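Local coordinates for protein halogenase (Chondromyces crocatus, PDB 3E1T) that probably chlorinates a precursor of chondrochloren, acting as an FAD-dependent halogenase, at residues A[44-49]-A[191-196]; A[219-224]-A[233-238]; A[24-29]-A[328-333]. One frame throughout, in Å; residues are numbered along the deposited sequence.

All three contacts are mainly buried, yet they serve different parts of the fold. Contacts 1 and 2 share one sheet, in which strands 189-197 and 229-237 are neighbours; their centres lie 9 Å apart and L192 N reaches A234 O. Contact 1 sets a flavin-binding loop against that sheet through a largely buried polar chain, whereas contact 2 joins the arms of a hairpin by backbone hydrogen bonds and aromatic cover. Contact 3 is about 17 Å from contact 1, nearest atoms, and lies across the chain's centre from both others. It joins helices 17-27 and 315-333 through one asparagine, with the partly exposed R29 at its margin.

Contact 1 of 3, residues A[44-49]-A[191-196]. With FAD (flavin-adenine dinucleotide), chain C.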
loop_
_atom_site.group_PDB
_atom_site.type_symbol
_atom_site.label_atom_id
_atom_site.label_comp_id
_atom_site.label_asym_id
_atom_site.label_seq_id
_atom_site.Cartn_x
_atom_site.Cartn_y
_atom_site.Cartn_z
ATOM N N HIS A 44 -5.546 12.167 10.052
ATOM C CA HIS A 44 -4.874 12.181 8.754
ATOM C C HIS A 44 -3.937 11.001 8.575
ATOM O O HIS A 44 -3.178 10.653 9.477
ATOM C CB HIS A 44 -4.065 13.463 8.547
ATOM C CG HIS A 44 -3.255 13.460 7.284
ATOM N ND1 HIS A 44 -1.940 13.049 7.241
ATOM C CD2 HIS A 44 -3.583 13.797 6.013
ATOM C CE1 HIS A 44 -1.489 13.142 6.004
ATOM N NE2 HIS A 44 -2.468 13.594 5.238
ATOM N N GLN A 45 -3.992 10.411 7.391
ATOM C CA GLN A 45 -3.016 9.427 6.950
ATOM C C GLN A 45 -2.873 9.547 5.416
ATOM O O GLN A 45 -3.840 9.871 4.718
ATOM C CB GLN A 45 -3.452 8.020 7.420
ATOM C CG GLN A 45 -2.644 6.802 6.939
ATOM C CD GLN A 45 -1.140 6.845 7.198
ATOM O OE1 GLN A 45 -0.502 7.890 7.165
ATOM N NE2 GLN A 45 -0.564 5.677 7.407
ATOM N N ILE A 46 -1.659 9.339 4.909
ATOM C CA ILE A 46 -1.408 9.306 3.460
ATOM C C ILE A 46 -1.906 7.969 2.897
ATOM O O ILE A 46 -1.991 6.998 3.626
ATOM C CB ILE A 46 0.104 9.539 3.132
ATOM C CG1 ILE A 46 0.322 9.814 1.632
ATOM C CG2 ILE A 46 0.966 8.352 3.596
ATOM C CD1 ILE A 46 -0.385 11.086 1.115
ATOM N N GLY A 47 -2.242 7.921 1.610
ATOM C CA GLY A 47 -2.727 6.696 0.989
ATOM C C GLY A 47 -4.158 6.833 0.495
ATOM O O GLY A 47 -5.047 6.112 0.949
ATOM N N GLU A 48 -4.345 7.715 -0.489
ATOM C CA GLU A 48 -5.651 8.267 -0.862
ATOM C C GLU A 48 -6.277 7.666 -2.123
ATOM O O GLU A 48 -7.502 7.598 -2.248
ATOM C CB GLU A 48 -5.505 9.782 -1.004
ATOM C CG GLU A 48 -5.161 10.466 0.333
ATOM C CD GLU A 48 -4.227 11.646 0.200
ATOM O OE1 GLU A 48 -4.241 12.514 1.100
ATOM O OE2 GLU A 48 -3.454 11.713 -0.777
ATOM N N SER A 49 -5.445 7.192 -3.036
ATOM C CA SER A 49 -5.929 6.650 -4.299
ATOM C C SER A 49 -6.193 5.147 -4.206
ATOM O O SER A 49 -5.287 4.357 -3.918
ATOM C CB SER A 49 -4.936 6.974 -5.427
ATOM O OG SER A 49 -5.570 6.921 -6.697
ATOM N N ALA A 191 9.218 10.250 -0.119
ATOM C CA ALA A 191 8.103 11.061 -0.617
ATOM C C ALA A 191 7.978 12.338 0.211
ATOM O O ALA A 191 8.116 12.316 1.436
ATOM C CB ALA A 191 6.818 10.288 -0.592
ATOM N N LEU A 192 7.731 13.446 -0.474
ATOM C CA LEU A 192 7.561 14.752 0.156
ATOM C C LEU A 192 6.247 15.290 -0.367
ATOM O O LEU A 192 6.108 15.473 -1.573
ATOM C CB LEU A 192 8.708 15.672 -0.256
ATOM C CG LEU A 192 8.742 17.088 0.324
ATOM C CD1 LEU A 192 8.938 17.056 1.845
ATOM C CD2 LEU A 192 9.865 17.861 -0.326
ATOM N N TYR A 193 5.274 15.511 0.513
ATOM C CA TYR A 193 3.927 15.806 0.038
ATOM C C TYR A 193 3.151 16.861 0.833
ATOM O O TYR A 193 3.311 16.981 2.046
ATOM C CB TYR A 193 3.103 14.518 -0.091
ATOM C CG TYR A 193 2.714 13.886 1.221
ATOM C CD1 TYR A 193 1.498 14.211 1.827
ATOM C CD2 TYR A 193 3.546 12.949 1.854
ATOM C CE1 TYR A 193 1.121 13.638 3.025
ATOM C CE2 TYR A 193 3.179 12.365 3.069
ATOM C CZ TYR A 193 1.953 12.720 3.643
ATOM O OH TYR A 193 1.532 12.184 4.842
ATOM N N GLY A 194 2.320 17.618 0.119
ATOM C CA GLY A 194 1.409 18.580 0.727
ATOM C C GLY A 194 0.049 18.605 0.051
ATOM O O GLY A 194 -0.286 17.720 -0.751
ATOM N N TYR A 195 -0.740 19.624 0.374
ATOM C CA TYR A 195 -2.082 19.753 -0.181
ATOM C C TYR A 195 -2.324 21.135 -0.746
ATOM O O TYR A 195 -1.904 22.142 -0.171
ATOM C CB TYR A 195 -3.136 19.405 0.864
ATOM C CG TYR A 195 -3.045 17.963 1.302
ATOM C CD1 TYR A 195 -3.810 16.989 0.686
ATOM C CD2 TYR A 195 -2.166 17.574 2.318
ATOM C CE1 TYR A 195 -3.722 15.659 1.078
ATOM C CE2 TYR A 195 -2.065 16.241 2.708
ATOM C CZ TYR A 195 -2.843 15.299 2.086
ATOM O OH TYR A 195 -2.763 13.991 2.469
ATOM N N PHE A 196 -2.998 21.169 -1.888
ATOM C CA PHE A 196 -3.188 22.414 -2.620
ATOM C C PHE A 196 -4.676 22.648 -2.880
ATOM O O PHE A 196 -5.436 21.702 -3.100
ATOM C CB PHE A 196 -2.377 22.384 -3.922
ATOM C CG PHE A 196 -0.880 22.382 -3.707
ATOM C CD1 PHE A 196 -0.149 23.559 -3.836
ATOM C CD2 PHE A 196 -0.201 21.205 -3.363
ATOM C CE1 PHE A 196 1.235 23.571 -3.633
ATOM C CE2 PHE A 196 1.176 21.203 -3.154
ATOM C CZ PHE A 196 1.898 22.388 -3.289
HETATM P PA FAD C . -2.224 2.413 8.599
HETATM O O1A FAD C . -3.150 3.076 7.613
HETATM O O2A FAD C . -0.909 3.087 8.784
HETATM O O5B FAD C . -2.989 2.379 10.022
HETATM C C5B FAD C . -2.408 1.762 11.159
HETATM C C4B FAD C . -3.091 2.287 12.426
HETATM O O4B FAD C . -2.461 1.780 13.586
HETATM C C3B FAD C . -2.998 3.806 12.512
HETATM O O3B FAD C . -4.306 4.311 12.658
HETATM C C2B FAD C . -2.185 4.086 13.758
HETATM O O2B FAD C . -2.727 5.171 14.458
HETATM C C1B FAD C . -2.334 2.798 14.547
HETATM N N9A FAD C . -1.208 2.463 15.437
HETATM C C8A FAD C . 0.138 2.640 15.236
HETATM N N7A FAD C . 0.788 2.156 16.320
HETATM C C5A FAD C . -0.117 1.661 17.199
HETATM C C6A FAD C . -0.013 1.061 18.464
HETATM N N6A FAD C . 1.157 0.988 19.110
HETATM N N1A FAD C . -1.161 0.661 19.106
HETATM C C2A FAD C . -2.397 0.868 18.550
HETATM N N3A FAD C . -2.486 1.470 17.313
HETATM C C4A FAD C . -1.372 1.851 16.649
HETATM N N1 FAD C . -1.892 3.442 -0.712
HETATM C C2 FAD C . -2.960 3.491 -1.565
HETATM O O2 FAD C . -3.776 2.574 -1.522
HETATM N N3 FAD C . -3.078 4.548 -2.450
HETATM C C4 FAD C . -2.132 5.568 -2.472
HETATM O O4 FAD C . -2.246 6.523 -3.244
HETATM C C4X FAD C . -1.042 5.508 -1.614
HETATM N N5 FAD C . -0.081 6.502 -1.604
HETATM C C5X FAD C . 0.987 6.421 -0.732
HETATM C C6 FAD C . 1.972 7.416 -0.721
HETATM C C7 FAD C . 3.054 7.322 0.167
HETATM C C7M FAD C . 4.207 8.274 0.013
HETATM C C8 FAD C . 3.158 6.234 1.042
HETATM C C8M FAD C . 4.403 5.989 1.865
HETATM C C9 FAD C . 2.170 5.256 1.032
HETATM C C9A FAD C . 1.087 5.338 0.149
HETATM N N10 FAD C . 0.117 4.353 0.166
HETATM C C10 FAD C . -0.939 4.430 -0.718
HETATM C "C1'" FAD C . 0.159 3.238 1.196
HETATM C "C2'" FAD C . -0.837 3.409 2.350
HETATM O "O2'" FAD C . -0.457 4.556 3.084
HETATM C "C3'" FAD C . -0.813 2.189 3.284
HETATM O "O3'" FAD C . -0.586 1.003 2.554
HETATM C "C4'" FAD C . -2.103 1.952 4.069
HETATM O "O4'" FAD C . -2.359 3.063 4.898
HETATM C "C5'" FAD C . -1.945 0.700 4.932
HETATM O "O5'" FAD C . -2.971 0.653 5.885
HETATM P P FAD C . -2.766 -0.086 7.297
HETATM O O1P FAD C . -4.125 -0.431 7.867
HETATM O O2P FAD C . -1.950 -1.329 7.127
HETATM O O3P FAD C . -1.903 0.914 8.177
#
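Y195 OH is gripped by two side chains of the 44-49 loop. It donates to E48 OE1, with OH and OE1 a very short 2.5 Å apart, and accepts from H44 NE2, which lies 2.8 Å from OH with a nearly straight N-H (165°). Both loop side chains meet the phenol tip to tip. The oxygen sits at the imidazole edge, in its plane, and OE1 sits at the edge of the Y195 ring, although the carboxylate is turned 77° from that ring. H44 gets there with CG anti to the backbone N (chi1 174°). The other carboxylate oxygen, E48 OE2, is hydrogen-bonded to S231 OG, so both oxygens of this buried acid are engaged.

Alongside, I46 CD1 lies over one face of the Y193 ring, offset toward the rim and 3.5 Å from CE1. Y193 OH abuts H44 CE1 at 3.4 Å.

The same loop binds the flavin mainly by its backbone. S49 O accepts from FAD N3 at 2.7 Å, and I46 O accepts from the ribityl O2' at 2.9 Å. G47 passes close to the isoalloxazine, where a CB would clash with O2'. The strand adds A191 CB, 3.4 Å from the C7M methyl. Strand 189-197 probably steadies the loop through the H44-Y195-E48 chain, consistent with a second-shell role in positioning backbone atoms that hold FAD.

Contact 2 of 3, residues A[219-224]-A[233-238]; sequences WFWYIP and GAVVSR
W219 and W221 pair with V235 and G233 across a beta hairpin whose arms, 218-224 and 229-237, run antiparallel at 159°. Two hydrogen-bonded pairs flank the non-hydrogen-bonded pair F220-A234. In the first, V235 N donates to W219 O at 2.7 Å, almost perfectly straight (178°), and W219 N returns a bond to V235 O. In the second, W221 N reaches G233 O at 2.8 Å, while the reciprocal bond from G233 N to W221 O is longer, 3.2 Å.

Aromatic cover differs on the two faces of the sheet. On the face of W219, W221 and V235, the valine lies alongside the W219 indole, with CB 3.8 Å from the centroid of the five-membered ring and CG2 offset toward the rim. The same CG2 meets the edge of W221 at CZ3, 3.7 Å away. On the other face, A234 CB sits over the F220 ring in a CH-pi contact.

W221 also touches FAD, and its NE1 is hydrogen-bonded to S231 OG. An alanine here would probably uncover G233, leave S231 OG without its indole partner and open a gap beside the flavin. The indole folds back over the opposite strand with CG between the backbone N and the carbonyl carbon (chi1 78°). G233 CA then lies over the centre of the six-membered ring, 3.5 Å from its centroid, where a CB would clash with W221 CZ2.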
loop_
_atom_site.group_PDB
_atom_site.type_symbol
_atom_site.label_atom_id
_atom_site.label_comp_id
_atom_site.label_asym_id
_atom_site.label_seq_id
_atom_site.Cartn_x
_atom_site.Cartn_y
_atom_site.Cartn_z
ATOM N N TRP A 219 9.405 11.536 -9.449
ATOM C CA TRP A 219 8.066 11.659 -10.007
ATOM C C TRP A 219 7.073 12.237 -9.013
ATOM O O TRP A 219 7.293 12.188 -7.806
ATOM C CB TRP A 219 7.559 10.320 -10.588
ATOM C CG TRP A 219 7.390 9.207 -9.578
ATOM C CD1 TRP A 219 8.363 8.369 -9.117
ATOM C CD2 TRP A 219 6.171 8.798 -8.937
ATOM N NE1 TRP A 219 7.828 7.470 -8.216
ATOM C CE2 TRP A 219 6.489 7.716 -8.084
ATOM C CE3 TRP A 219 4.851 9.256 -8.983
ATOM C CZ2 TRP A 219 5.533 7.083 -7.281
ATOM C CZ3 TRP A 219 3.893 8.622 -8.193
ATOM C CH2 TRP A 219 4.241 7.545 -7.351
ATOM N N PHE A 220 5.989 12.796 -9.544
ATOM C CA PHE A 220 4.932 13.405 -8.746
ATOM C C PHE A 220 3.659 12.580 -8.819
ATOM O O PHE A 220 3.352 11.993 -9.861
ATOM C CB PHE A 220 4.611 14.803 -9.285
ATOM C CG PHE A 220 5.372 15.908 -8.636
ATOM C CD1 PHE A 220 4.921 16.468 -7.444
ATOM C CD2 PHE A 220 6.514 16.422 -9.236
ATOM C CE1 PHE A 220 5.620 17.510 -6.835
ATOM C CE2 PHE A 220 7.227 17.461 -8.650
ATOM C CZ PHE A 220 6.779 18.019 -7.448
ATOM N N TRP A 221 2.916 12.531 -7.720
ATOM C CA TRP A 221 1.499 12.185 -7.798
ATOM C C TRP A 221 0.653 13.438 -7.622
ATOM O O TRP A 221 1.097 14.420 -7.012
ATOM C CB TRP A 221 1.097 11.094 -6.796
ATOM C CG TRP A 221 0.916 11.549 -5.360
ATOM C CD1 TRP A 221 -0.151 12.228 -4.840
ATOM C CD2 TRP A 221 1.810 11.305 -4.258
ATOM N NE1 TRP A 221 0.034 12.453 -3.489
ATOM C CE2 TRP A 221 1.222 11.886 -3.106
ATOM C CE3 TRP A 221 3.058 10.673 -4.137
ATOM C CZ2 TRP A 221 1.833 11.842 -1.849
ATOM C CZ3 TRP A 221 3.663 10.616 -2.881
ATOM C CH2 TRP A 221 3.050 11.211 -1.750
ATOM N N TYR A 222 -0.565 13.391 -8.158
ATOM C CA TYR A 222 -1.491 14.533 -8.188
ATOM C C TYR A 222 -2.883 13.930 -8.101
ATOM O O TYR A 222 -3.414 13.439 -9.091
ATOM C CB TYR A 222 -1.335 15.319 -9.496
ATOM C CG TYR A 222 -2.121 16.630 -9.578
ATOM C CD1 TYR A 222 -1.538 17.832 -9.186
ATOM C CD2 TYR A 222 -3.427 16.669 -10.080
ATOM C CE1 TYR A 222 -2.234 19.042 -9.271
ATOM C CE2 TYR A 222 -4.145 17.898 -10.178
ATOM C CZ TYR A 222 -3.537 19.070 -9.766
ATOM O OH TYR A 222 -4.194 20.290 -9.845
ATOM N N ILE A 223 -3.440 13.918 -6.897
ATOM C CA ILE A 223 -4.687 13.214 -6.618
ATOM C C ILE A 223 -5.746 14.230 -6.229
ATOM O O ILE A 223 -5.572 14.943 -5.234
ATOM C CB ILE A 223 -4.527 12.202 -5.468
ATOM C CG1 ILE A 223 -3.434 11.172 -5.793
ATOM C CG2 ILE A 223 -5.866 11.528 -5.151
ATOM C CD1 ILE A 223 -2.988 10.313 -4.592
ATOM N N PRO A 224 -6.836 14.317 -7.017
ATOM C CA PRO A 224 -7.935 15.200 -6.626
ATOM C C PRO A 224 -8.785 14.560 -5.529
ATOM O O PRO A 224 -9.262 13.422 -5.680
ATOM C CB PRO A 224 -8.738 15.370 -7.918
ATOM C CG PRO A 224 -8.471 14.098 -8.713
ATOM C CD PRO A 224 -7.093 13.613 -8.292
ATOM N N GLY A 233 2.475 15.053 -4.234
ATOM C CA GLY A 233 3.687 14.520 -3.632
ATOM C C GLY A 233 4.777 14.256 -4.633
ATOM O O GLY A 233 4.502 13.784 -5.743
ATOM N N ALA A 234 6.005 14.587 -4.242
ATOM C CA ALA A 234 7.201 14.272 -5.020
ATOM C C ALA A 234 7.886 13.059 -4.392
ATOM O O ALA A 234 8.115 13.020 -3.170
ATOM C CB ALA A 234 8.135 15.454 -5.045
ATOM N N VAL A 235 8.142 12.052 -5.224
ATOM C CA VAL A 235 8.854 10.847 -4.816
ATOM C C VAL A 235 10.249 10.983 -5.448
ATOM O O VAL A 235 10.389 10.930 -6.675
ATOM C CB VAL A 235 8.141 9.558 -5.300
ATOM C CG1 VAL A 235 8.952 8.317 -4.963
ATOM C CG2 VAL A 235 6.703 9.455 -4.705
ATOM N N VAL A 236 11.256 11.202 -4.601
ATOM C CA VAL A 236 12.631 11.458 -5.043
ATOM C C VAL A 236 13.606 10.469 -4.360
ATOM O O VAL A 236 13.172 9.593 -3.617
ATOM C CB VAL A 236 13.018 12.958 -4.812
ATOM C CG1 VAL A 236 12.091 13.900 -5.623
ATOM C CG2 VAL A 236 12.959 13.339 -3.337
ATOM N N SER A 237 14.905 10.588 -4.636
ATOM C CA SER A 237 15.899 9.704 -4.038
ATOM C C SER A 237 16.061 9.958 -2.542
ATOM O O SER A 237 16.011 11.101 -2.084
ATOM C CB SER A 237 17.257 9.850 -4.733
ATOM O OG SER A 237 17.985 10.939 -4.173
ATOM N N ARG A 238 16.277 8.876 -1.796
ATOM C CA ARG A 238 16.633 8.948 -0.380
ATOM C C ARG A 238 17.805 9.905 -0.135
ATOM O O ARG A 238 17.841 10.604 0.874
ATOM C CB ARG A 238 16.971 7.550 0.159
ATOM C CG ARG A 238 16.999 7.480 1.682
ATOM C CD ARG A 238 17.497 6.131 2.228
ATOM N NE ARG A 238 17.181 6.020 3.654
ATOM C CZ ARG A 238 17.934 6.513 4.635
ATOM N NH1 ARG A 238 19.071 7.141 4.361
ATOM N NH2 ARG A 238 17.553 6.378 5.898
#

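Contact 3 of 3, residues A[24-29]-A[328-333]; sequences SFVAMR and RAINTC
N331 reaches across to F25 and V26 of helix 17-27, and its side-chain amide supplies the directional bond between the two segments. N331 ND2 donates to F25 O at 2.9 Å, with a nearly straight N-H (165°). F25 O lies in the plane of the asparagine amide, whereas the donor stands above the plane of the F25 carbonyl, 46° out of it. N331 ND2 has a second acceptor, L500 O, which also ties helix 315-333 to the tail near the C-terminus.

Close packing surrounds the amide. N331 OD1 presses against V26 CA at 3.2 Å and also touches V26 CG1; it further takes a weak hydrogen bond from H31 ND1. V26 CG2 meets I330 CG2 at 3.9 Å, the two side chains crossing at about a right angle. I330 in turn packs on F163 and V165 of strand 163-166, a member of the parallel sheet that also includes strand 10-13.

Charge lies at the margin. R29 CB comes within 3.6 Å of N331 OD1. The arginine chain is bent at chi2 and chi3; its guanidinium plane is 13° from that of the asparagine amide. R29 NE forms a salt bridge with D498, again in the tail.

Helix 17-27 begins within what looks like a Rossmann-type GxGxxG pattern, consistent with the FAD-binding fold, yet the side chain of F25 is about 12 Å from FAD. The contact is therefore structural: N331 clamps one helix backbone, the tail and the other helix together with a single amide, whose buried NH2 has two carbonyl acceptors.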
loop_
_atom_site.group_PDB
_atom_site.type_symbol
_atom_site.label_atom_id
_atom_site.label_comp_id
_atom_site.label_asym_id
_atom_site.label_seq_id
_atom_site.Cartn_x
_atom_site.Cartn_y
_atom_site.Cartn_z
ATOM N N SER A 24 -13.789 -6.361 11.412
ATOM C CA SER A 24 -15.144 -6.528 10.873
ATOM C C SER A 24 -15.431 -7.943 10.391
ATOM O O SER A 24 -16.466 -8.506 10.729
ATOM C CB SER A 24 -15.419 -5.535 9.744
ATOM O OG SER A 24 -15.268 -4.211 10.199
ATOM N N PHE A 25 -14.517 -8.519 9.611
ATOM C CA PHE A 25 -14.726 -9.834 8.980
ATOM C C PHE A 25 -14.797 -11.012 9.959
ATOM O O PHE A 25 -15.409 -12.041 9.663
ATOM C CB PHE A 25 -13.619 -10.131 7.949
ATOM C CG PHE A 25 -13.812 -9.464 6.608
ATOM C CD1 PHE A 25 -15.083 -9.178 6.121
ATOM C CD2 PHE A 25 -12.713 -9.158 5.820
ATOM C CE1 PHE A 25 -15.252 -8.574 4.870
ATOM C CE2 PHE A 25 -12.871 -8.555 4.574
ATOM C CZ PHE A 25 -14.144 -8.265 4.096
ATOM N N VAL A 26 -14.117 -10.897 11.093
ATOM C CA VAL A 26 -14.156 -11.961 12.085
ATOM C C VAL A 26 -15.409 -11.797 12.967
ATOM O O VAL A 26 -16.083 -12.776 13.268
ATOM C CB VAL A 26 -12.852 -12.040 12.933
ATOM C CG1 VAL A 26 -12.984 -13.095 14.043
ATOM C CG2 VAL A 26 -11.639 -12.358 12.049
ATOM N N ALA A 27 -15.713 -10.559 13.355
ATOM C CA ALA A 27 -16.915 -10.257 14.134
ATOM C C ALA A 27 -18.193 -10.622 13.379
ATOM O O ALA A 27 -19.156 -11.108 13.982
ATOM C CB ALA A 27 -16.934 -8.802 14.538
ATOM N N MET A 28 -18.190 -10.394 12.064
ATOM C CA MET A 28 -19.278 -10.798 11.169
ATOM C C MET A 28 -19.583 -12.298 11.223
ATOM O O MET A 28 -20.674 -12.727 10.840
ATOM C CB MET A 28 -18.966 -10.397 9.719
ATOM C CG MET A 28 -19.211 -8.934 9.394
ATOM S SD MET A 28 -18.711 -8.448 7.720
ATOM C CE MET A 28 -19.484 -9.736 6.737
ATOM N N ARG A 29 -18.619 -13.084 11.693
ATOM C CA ARG A 29 -18.768 -14.530 11.815
ATOM C C ARG A 29 -19.218 -14.884 13.242
ATOM O O ARG A 29 -19.452 -16.052 13.566
ATOM C CB ARG A 29 -17.438 -15.206 11.464
ATOM C CG ARG A 29 -17.497 -16.577 10.746
ATOM C CD ARG A 29 -18.746 -16.828 9.891
ATOM N NE ARG A 29 -18.470 -17.401 8.562
ATOM C CZ ARG A 29 -17.864 -18.565 8.314
ATOM N NH1 ARG A 29 -17.399 -19.333 9.296
ATOM N NH2 ARG A 29 -17.701 -18.960 7.055
ATOM N N ARG A 328 -9.990 -15.000 7.153
ATOM C CA ARG A 328 -10.326 -16.368 6.751
ATOM C C ARG A 328 -9.583 -17.430 7.531
ATOM O O ARG A 328 -10.147 -18.492 7.834
ATOM C CB ARG A 328 -10.077 -16.594 5.262
ATOM C CG ARG A 328 -11.108 -15.951 4.380
ATOM C CD ARG A 328 -10.817 -16.202 2.928
ATOM N NE ARG A 328 -11.778 -15.465 2.112
ATOM C CZ ARG A 328 -11.619 -15.182 0.827
ATOM N NH1 ARG A 328 -10.523 -15.568 0.182
ATOM N NH2 ARG A 328 -12.558 -14.501 0.195
ATOM N N ALA A 329 -8.316 -17.169 7.840
ATOM C CA ALA A 329 -7.551 -18.106 8.660
ATOM C C ALA A 329 -8.174 -18.175 10.053
ATOM O O ALA A 329 -8.428 -19.272 10.567
ATOM C CB ALA A 329 -6.076 -17.713 8.729
ATOM N N ILE A 330 -8.455 -17.004 10.626
ATOM C CA ILE A 330 -9.032 -16.893 11.963
ATOM C C ILE A 330 -10.461 -17.467 12.054
ATOM O O ILE A 330 -10.762 -18.200 12.995
ATOM C CB ILE A 330 -9.004 -15.440 12.476
ATOM C CG1 ILE A 330 -7.556 -14.989 12.698
ATOM C CG2 ILE A 330 -9.807 -15.303 13.776
ATOM C CD1 ILE A 330 -7.408 -13.519 13.004
ATOM N N ASN A 331 -11.317 -17.142 11.083
ATOM C CA ASN A 331 -12.697 -17.656 11.040
ATOM C C ASN A 331 -12.760 -19.165 10.818
ATOM O O ASN A 331 -13.694 -19.823 11.283
ATOM C CB ASN A 331 -13.534 -16.939 9.973
ATOM C CG ASN A 331 -13.891 -15.518 10.360
ATOM O OD1 ASN A 331 -13.874 -15.152 11.545
ATOM N ND2 ASN A 331 -14.234 -14.702 9.359
ATOM N N THR A 332 -11.763 -19.711 10.125
ATOM C CA THR A 332 -11.700 -21.146 9.844
ATOM C C THR A 332 -11.137 -21.953 11.023
ATOM O O THR A 332 -11.541 -23.090 11.256
ATOM C CB THR A 332 -10.890 -21.435 8.562
ATOM O OG1 THR A 332 -11.451 -20.697 7.467
ATOM C CG2 THR A 332 -10.920 -22.910 8.214
ATOM N N CYS A 333 -10.207 -21.357 11.762
ATOM C CA CYS A 333 -9.608 -21.997 12.933
ATOM C C CYS A 333 -10.514 -21.908 14.166
ATOM O O CYS A 333 -10.574 -22.841 14.966
ATOM C CB CYS A 333 -8.235 -21.391 13.228
ATOM S SG CYS A 333 -6.989 -21.825 11.990
#